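Local structure of SAM-dependent methyltransferase (1WZN) at residues V23-D28 and E58-R62; Q181-R187 and V203-I209. The protein probably transfers methyl groups from S-adenosyl-L-methionine to a substrate, and binds the spent cofactor S-adenosyl-L-homocysteine. All blocks are in the same frame, centred on the assembly; numbering follows the deposited sequence.

Interaction 1 of 2, residues V23-D28 and E58-R62; sequences VKAEID and ELAER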
# COMPACT_ATOMS: atom_id res chain seq x y z
N VAL A 23 22.82 -7.78 22.28
CA VAL A 23 24.21 -8.06 21.94
C VAL A 23 24.68 -9.38 22.53
O VAL A 23 25.52 -10.07 21.96
CB VAL A 23 25.15 -6.91 22.43
CG1 VAL A 23 25.16 -6.85 23.95
CG2 VAL A 23 26.55 -7.13 21.89
N LYS A 24 24.12 -9.75 23.68
CA LYS A 24 24.52 -11.00 24.33
C LYS A 24 24.15 -12.22 23.50
O LYS A 24 24.91 -13.17 23.42
CB LYS A 24 23.93 -11.08 25.74
CG LYS A 24 24.46 -9.99 26.66
CD LYS A 24 24.05 -10.19 28.11
CE LYS A 24 24.56 -9.04 28.98
NZ LYS A 24 26.05 -8.90 28.95
N ALA A 25 22.97 -12.19 22.88
CA ALA A 25 22.55 -13.30 22.04
C ALA A 25 23.44 -13.37 20.81
O ALA A 25 23.77 -14.45 20.33
CB ALA A 25 21.08 -13.12 21.62
N GLU A 26 23.83 -12.21 20.29
CA GLU A 26 24.68 -12.18 19.11
C GLU A 26 26.08 -12.71 19.40
O GLU A 26 26.64 -13.45 18.60
CB GLU A 26 24.77 -10.76 18.54
CG GLU A 26 23.57 -10.39 17.68
CD GLU A 26 23.76 -9.11 16.90
OE1 GLU A 26 22.85 -8.75 16.12
OE2 GLU A 26 24.82 -8.45 17.06
N ILE A 27 26.65 -12.35 20.54
CA ILE A 27 27.99 -12.85 20.84
C ILE A 27 27.95 -14.34 21.20
O ILE A 27 28.94 -15.05 21.03
CB ILE A 27 28.65 -12.00 21.94
CG1 ILE A 27 28.84 -10.57 21.41
CG2 ILE A 27 30.01 -12.58 22.32
CD1 ILE A 27 29.51 -10.49 20.03
N ASP A 28 26.80 -14.82 21.67
CA ASP A 28 26.66 -16.25 21.96
C ASP A 28 26.85 -16.97 20.62
O ASP A 28 27.53 -17.99 20.54
CB ASP A 28 25.26 -16.60 22.47
CG ASP A 28 25.06 -16.26 23.93
OD1 ASP A 28 26.04 -15.92 24.62
OD2 ASP A 28 23.90 -16.35 24.40
N GLU A 58 31.27 -6.54 24.82
CA GLU A 58 30.66 -7.82 25.18
C GLU A 58 31.70 -8.94 25.01
O GLU A 58 31.81 -9.83 25.87
CB GLU A 58 29.43 -8.08 24.30
CG GLU A 58 28.69 -9.38 24.58
CD GLU A 58 28.27 -9.54 26.04
OE1 GLU A 58 27.93 -8.53 26.69
OE2 GLU A 58 28.25 -10.70 26.52
N LEU A 59 32.46 -8.89 23.92
CA LEU A 59 33.51 -9.88 23.69
C LEU A 59 34.59 -9.76 24.77
O LEU A 59 35.08 -10.76 25.29
CB LEU A 59 34.14 -9.68 22.30
CG LEU A 59 33.34 -10.25 21.11
CD1 LEU A 59 33.77 -9.63 19.79
CD2 LEU A 59 33.56 -11.76 21.09
N ALA A 60 34.97 -8.53 25.10
CA ALA A 60 35.99 -8.31 26.13
C ALA A 60 35.53 -8.86 27.47
O ALA A 60 36.30 -9.50 28.20
CB ALA A 60 36.29 -6.82 26.26
N GLU A 61 34.28 -8.61 27.80
CA GLU A 61 33.71 -9.07 29.06
C GLU A 61 33.85 -10.58 29.21
O GLU A 61 33.88 -11.13 30.31
CB GLU A 61 32.23 -8.67 29.10
CG GLU A 61 31.60 -8.90 30.48
CD GLU A 61 30.17 -8.39 30.48
OE1 GLU A 61 29.97 -7.20 30.28
OE2 GLU A 61 29.27 -9.19 30.72
N ARG A 62 33.89 -11.27 28.05
CA ARG A 62 33.92 -12.73 28.08
C ARG A 62 35.34 -13.31 28.07
O ARG A 62 35.56 -14.51 28.03
CB ARG A 62 33.12 -13.25 26.88
CG ARG A 62 31.63 -12.95 26.98
CD ARG A 62 30.84 -13.57 25.82
NE ARG A 62 29.49 -12.99 25.74
CZ ARG A 62 28.51 -13.77 25.24
NH1 ARG A 62 28.77 -15.01 24.85
NH2 ARG A 62 27.26 -13.30 25.16
O HOH W 1 27.03 -6.96 30.51
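E58 meets K24 and I27 with its CG anti to the backbone N (chi1 -180°) and its chain bent at chi2 (55°), which runs the methylenes past I27 and turns the carboxylate toward K24. K24 bends only at its last torsion, bringing NZ 3.0 Å from E58 OE1 in a salt bridge on the syn side of that carboxylate. K24 NZ also lies 3.7 Å from E61 OE2, a long salt bridge, and water 1 links NZ to E61 OE1, which is paired with R86 as well. The other oxygen, E58 OE2, takes R62 side-on: NE donates to its anti lone pair at 2.7 Å, and NH2 bonds the same atom. This five-residue salt-bridge network, completed by D28, ties helix 23-36 to the end of helix 54-61, which follows the first strand of the Rossmann-like methyltransferase fold. D28 OD1 accepts end-on from both NH1 and NH2 of R62, each at 2.9 Å, the D28 carboxylate and R62 guanidinium planes 59° apart. NH2 also makes a weak bond to K24 O, while NH1 has a further salt bridge to E31. With carboxylates along its edge, the guanidinium is fixed in rotation, and I27 CG2 sits over the centre of one face, 3.4 Å above the plane. Alongside the charged groups, I27 CG1 packs on E58 CG at 3.4 Å and I27 CG2 reaches L59 CD2 at 3.8 Å.

Interaction 2 of 2, residues Q181-R187 and V203-I209; sequences QKLRFKR and VDDELNI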
# COMPACT_ATOMS: atom_id res chain seq x y z
N GLN A 181 23.26 -1.09 -7.80
CA GLN A 181 23.25 -1.65 -6.45
C GLN A 181 23.68 -0.64 -5.38
O GLN A 181 24.54 -0.93 -4.54
CB GLN A 181 24.13 -2.89 -6.41
CG GLN A 181 23.54 -4.08 -7.18
CD GLN A 181 24.53 -5.21 -7.38
OE1 GLN A 181 25.02 -5.43 -8.50
NE2 GLN A 181 24.85 -5.92 -6.31
N LYS A 182 23.09 0.55 -5.44
CA LYS A 182 23.39 1.60 -4.49
C LYS A 182 22.13 1.96 -3.73
O LYS A 182 21.02 1.84 -4.25
CB LYS A 182 23.90 2.85 -5.21
CG LYS A 182 25.27 2.72 -5.87
CD LYS A 182 26.40 2.71 -4.86
CE LYS A 182 27.76 2.81 -5.55
NZ LYS A 182 28.89 2.83 -4.58
N LEU A 183 22.31 2.38 -2.48
CA LEU A 183 21.19 2.77 -1.64
C LEU A 183 21.61 4.05 -0.92
O LEU A 183 22.74 4.16 -0.46
CB LEU A 183 20.89 1.66 -0.62
CG LEU A 183 19.74 1.85 0.38
CD1 LEU A 183 19.31 0.49 0.91
CD2 LEU A 183 20.17 2.75 1.52
N ARG A 184 20.71 5.02 -0.86
CA ARG A 184 20.99 6.26 -0.16
C ARG A 184 20.19 6.16 1.13
O ARG A 184 18.96 6.18 1.10
CB ARG A 184 20.53 7.46 -0.98
CG ARG A 184 21.29 7.66 -2.27
CD ARG A 184 22.75 7.97 -2.01
NE ARG A 184 22.91 9.15 -1.16
CZ ARG A 184 24.08 9.72 -0.89
NH1 ARG A 184 25.20 9.22 -1.41
NH2 ARG A 184 24.14 10.78 -0.10
N PHE A 185 20.89 6.04 2.25
CA PHE A 185 20.23 5.93 3.54
C PHE A 185 20.14 7.30 4.19
O PHE A 185 21.15 7.93 4.50
CB PHE A 185 21.00 4.98 4.46
CG PHE A 185 20.40 4.87 5.83
CD1 PHE A 185 19.09 4.44 5.99
CD2 PHE A 185 21.14 5.23 6.95
CE1 PHE A 185 18.51 4.37 7.25
CE2 PHE A 185 20.57 5.16 8.22
CZ PHE A 185 19.25 4.73 8.38
N LYS A 186 18.91 7.76 4.40
CA LYS A 186 18.70 9.07 4.99
C LYS A 186 17.95 8.96 6.30
O LYS A 186 17.00 8.20 6.44
CB LYS A 186 17.94 9.94 3.98
CG LYS A 186 18.69 10.07 2.65
CD LYS A 186 17.82 10.63 1.54
CE LYS A 186 18.56 10.67 0.22
NZ LYS A 186 19.72 11.61 0.22
N ARG A 187 18.41 9.74 7.28
CA ARG A 187 17.80 9.74 8.59
C ARG A 187 17.86 11.13 9.21
O ARG A 187 18.93 11.69 9.39
CB ARG A 187 18.52 8.72 9.48
CG ARG A 187 18.27 8.89 10.98
CD ARG A 187 18.95 7.76 11.76
NE ARG A 187 18.28 6.48 11.53
CZ ARG A 187 18.79 5.30 11.88
NH1 ARG A 187 19.98 5.24 12.47
NH2 ARG A 187 18.10 4.19 11.66
N VAL A 203 21.42 12.46 8.53
CA VAL A 203 22.37 11.42 8.15
C VAL A 203 22.05 11.16 6.69
O VAL A 203 20.89 11.09 6.31
CB VAL A 203 22.14 10.10 8.94
CG1 VAL A 203 23.09 9.03 8.42
CG2 VAL A 203 22.36 10.33 10.43
N ASP A 204 23.08 11.05 5.86
CA ASP A 204 22.90 10.80 4.44
C ASP A 204 24.13 10.07 3.93
O ASP A 204 25.11 10.69 3.53
CB ASP A 204 22.70 12.13 3.70
CG ASP A 204 22.44 11.94 2.22
OD1 ASP A 204 21.82 10.92 1.85
OD2 ASP A 204 22.84 12.82 1.43
N ASP A 205 24.07 8.74 3.96
CA ASP A 205 25.19 7.92 3.53
C ASP A 205 24.87 7.08 2.31
O ASP A 205 23.76 6.58 2.17
CB ASP A 205 25.63 6.97 4.64
CG ASP A 205 26.07 7.69 5.89
OD1 ASP A 205 26.75 8.74 5.77
OD2 ASP A 205 25.75 7.20 6.99
N GLU A 206 25.86 6.92 1.44
CA GLU A 206 25.70 6.09 0.26
C GLU A 206 26.11 4.68 0.64
O GLU A 206 27.24 4.46 1.09
CB GLU A 206 26.59 6.59 -0.88
CG GLU A 206 26.46 5.75 -2.14
CD GLU A 206 27.39 6.20 -3.25
OE1 GLU A 206 28.61 6.02 -3.12
OE2 GLU A 206 26.89 6.74 -4.26
N LEU A 207 25.21 3.73 0.48
CA LEU A 207 25.50 2.34 0.83
C LEU A 207 25.44 1.45 -0.39
O LEU A 207 24.85 1.80 -1.41
CB LEU A 207 24.52 1.85 1.90
CG LEU A 207 24.56 2.66 3.20
CD1 LEU A 207 23.50 2.13 4.15
CD2 LEU A 207 25.95 2.57 3.83
N ASN A 208 26.05 0.27 -0.28
CA ASN A 208 26.11 -0.69 -1.37
C ASN A 208 25.27 -1.92 -1.04
O ASN A 208 25.32 -2.43 0.08
CB ASN A 208 27.57 -1.08 -1.60
CG ASN A 208 28.41 0.09 -2.03
OD1 ASN A 208 28.47 0.43 -3.21
ND2 ASN A 208 29.05 0.75 -1.06
N ILE A 209 24.52 -2.39 -2.02
CA ILE A 209 23.64 -3.55 -1.86
C ILE A 209 24.29 -4.83 -2.38
O ILE A 209 24.71 -4.89 -3.54
CB ILE A 209 22.32 -3.34 -2.61
CG1 ILE A 209 21.68 -2.02 -2.17
CG2 ILE A 209 21.38 -4.51 -2.35
CD1 ILE A 209 20.48 -1.60 -3.02
O HOH W 2 27.38 -0.98 -5.03
O HOH W 3 21.92 13.11 -1.14
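L183, F185 and R187 form hydrogen-bonded antiparallel pairs with L207, D205 and V203, the strand axes approaching to 4.6 Å at 150°, and I209 N adds a nearly straight bond to Q181 O. On the face carrying K182, R184 and K186 the polar side chains pair across the strands. K182 and N208 lie side by side, and K182 NZ donates to N208 OD1 at 2.8 Å and makes a salt bridge with E206 OE1 at 3.5 Å. A methionine in place of K182 would probably leave the E206 carboxylate without its cationic mate and N208 OD1 without this donor. D204 is shared: K186 NZ meets OD1 at 2.7 Å from above the carboxylate plane, and R184 NH2 forms a salt bridge to D204 OD2 at 2.9 Å, with a weak hydrogen bond to OD1 as well. R184, bent at chi2 and chi3, folds back over the neighbouring strand so that one guanidinium face covers the D205–E206 peptide. K186 NZ also bonds N160 of a neighbouring subunit. On the other face F185 CB packs against L207 CD1 at 3.8 Å, and L183 CB against I209 CG1 at 4.1 Å. Together the strands are the two arms of a beta hairpin, the last in a four-stranded antiparallel sheet, entered at Q181 and K182 through a G1 bulge opposite E177.

From the N terminus, the chain first closes interaction 1, bringing helix 54-61 back to helix 23-36 around a loop that includes strand 44-48. It then runs through the rest of the parallel strands before reaching the separate antiparallel sheet, where interaction 2 closes the short hairpin of strands 182-192 and 198-208, after which the chain returns to the mixed sheet with strands 225-230 and 242-248. The two loops neither nest nor cross: they follow in series. Interaction 1 joins two helices of the Rossmann-like part, and interaction 2 two strands of the added sheet. Their centres lie 28 Å apart, with S-adenosyl-L-homocysteine about 7 Å from the V23 side chain and about 8 Å from that of D205.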